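Local coordinates for sensory transduction histidine kinase, putative (Borrelia burgdorferi, PDB 5BWJ) that serves as the periplasmic Venus flytrap sensor domain of the hybrid histidine kinase Hk1, a system for sensing small molecules associated with tick feeding, at the interface of chains A and B. Coordinates in Å, arbitrary orientation; residue numbers count along the deposited sequence, not the author numbering. Chains: chain A/B, Sensory transduction histidine kinase, putative.

The interface of chains A and B. Residues chain A 174-176, 178; chain B 21, 29-30.
A carboxylate of chain B docks on the edge of strand 174-176 of chain A in this patch of a two-fold symmetric interface between identical sensor domains, and the same contact recurs with the chains exchanged. This largely polar patch helps hold the two copies together in the deposited dimer, which may or may not be the biological one. B:Glu29, at the end of strand 28-29, carries it. Its CG stands anti to the backbone N (chi1 -179°), and a bend at chi2 brings the carboxylate against the chain A backbone. There OE2 accepts a fairly straight hydrogen bond from the amide N of A:Ile176 at 2.6 Å, the N-H arriving from well above the carboxylate plane, 53° out of it. A water lies 2.5 Å from the same OE2 and 2.9 Å from A:Ile176 O, so both backbone polar groups of this residue are tied to one carboxylate oxygen, directly or through solvent. The carboxyl carbon CD of B:Glu29 also rests against CA of A:Val175, whose side chain runs at about a right angle to the glutamate's.

A second water joins A:Leu174 O, at 2.7 Å, to the phenol OH of B:Tyr21, at 3.0 Å; it lies at the edge of the ring, in its plane, and makes a weak link to B:Glu29 OE1. Beside the carboxylate, A:Ile176 extends CD1 toward chain B, packing on CG of B:Glu29 at 3.9 Å, on CA of B:Gly30 at 4.0 Å and beside the hydroxyl end of B:Tyr21. Within chain B, the carbonyl O of B:Glu29 lies over one ring face near the rim. B:Glu29 can also serve as a magnesium ligand, although no metal is bound here. In the crystal, the site helps join the two periplasmic sensor domains.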
loop_
_atom_site.group_PDB
_atom_site.type_symbol
_atom_site.label_atom_id
_atom_site.label_comp_id
_atom_site.label_asym_id
_atom_site.label_seq_id
_atom_site.Cartn_x
_atom_site.Cartn_y
_atom_site.Cartn_z
ATOM N N LEU A 174 -13.841 -6.436 -7.734
ATOM C CA LEU A 174 -13.381 -5.178 -8.304
ATOM C C LEU A 174 -12.370 -5.421 -9.415
ATOM O O LEU A 174 -11.546 -6.330 -9.327
ATOM C CB LEU A 174 -12.753 -4.295 -7.226
ATOM C CG LEU A 174 -13.678 -3.263 -6.582
ATOM C CD1 LEU A 174 -14.952 -3.908 -6.079
ATOM C CD2 LEU A 174 -12.957 -2.549 -5.450
ATOM N N VAL A 175 -12.442 -4.594 -10.451
ATOM C CA VAL A 175 -11.489 -4.637 -11.553
ATOM C C VAL A 175 -10.797 -3.281 -11.654
ATOM O O VAL A 175 -11.421 -2.245 -11.429
ATOM C CB VAL A 175 -12.178 -4.984 -12.890
ATOM C CG1 VAL A 175 -11.162 -5.075 -14.017
ATOM C CG2 VAL A 175 -12.947 -6.293 -12.767
ATOM N N ILE A 176 -9.509 -3.296 -11.977
ATOM C CA ILE A 176 -8.748 -2.068 -12.167
ATOM C C ILE A 176 -8.900 -1.551 -13.590
ATOM O O ILE A 176 -8.709 -2.289 -14.557
ATOM C CB ILE A 176 -7.248 -2.275 -11.862
ATOM C CG1 ILE A 176 -7.055 -2.626 -10.386
ATOM C CG2 ILE A 176 -6.443 -1.015 -12.211
ATOM C CD1 ILE A 176 -5.626 -2.983 -10.014
ATOM N N THR A 178 -7.376 0.101 -16.471
ATOM C CA THR A 178 -6.014 0.317 -16.944
ATOM C C THR A 178 -5.938 1.531 -17.862
ATOM O O THR A 178 -6.091 1.416 -19.078
ATOM C CB THR A 178 -5.471 -0.915 -17.688
ATOM O OG1 THR A 178 -6.396 -1.308 -18.710
ATOM C CG2 THR A 178 -5.261 -2.071 -16.722
ATOM N N TYR B 21 -1.229 -8.976 -9.026
ATOM C CA TYR B 21 -1.778 -9.972 -8.115
ATOM C C TYR B 21 -2.843 -10.807 -8.813
ATOM O O TYR B 21 -3.426 -10.375 -9.806
ATOM C CB TYR B 21 -2.363 -9.298 -6.873
ATOM C CG TYR B 21 -3.423 -8.261 -7.175
ATOM C CD1 TYR B 21 -3.073 -6.955 -7.497
ATOM C CD2 TYR B 21 -4.772 -8.586 -7.133
ATOM C CE1 TYR B 21 -4.037 -6.004 -7.770
ATOM C CE2 TYR B 21 -5.743 -7.640 -7.406
ATOM C CZ TYR B 21 -5.371 -6.351 -7.723
ATOM O OH TYR B 21 -6.335 -5.408 -7.995
ATOM N N GLU B 29 -4.130 -9.342 -12.305
ATOM C CA GLU B 29 -4.579 -7.961 -12.350
ATOM C C GLU B 29 -3.500 -7.070 -11.747
ATOM O O GLU B 29 -2.710 -7.525 -10.924
ATOM C CB GLU B 29 -5.899 -7.807 -11.594
ATOM C CG GLU B 29 -6.467 -6.400 -11.616
ATOM C CD GLU B 29 -7.932 -6.370 -11.988
ATOM O OE1 GLU B 29 -8.686 -7.264 -11.546
ATOM O OE2 GLU B 29 -8.328 -5.452 -12.733
ATOM N N GLY B 30 -3.460 -5.806 -12.155
ATOM C CA GLY B 30 -2.497 -4.873 -11.603
ATOM C C GLY B 30 -2.210 -3.690 -12.501
ATOM O O GLY B 30 -2.660 -3.637 -13.646
HETATM O O HOH W 1 -7.213 -4.726 -14.842
HETATM O O HOH W 2 -9.108 -6.501 -8.228
#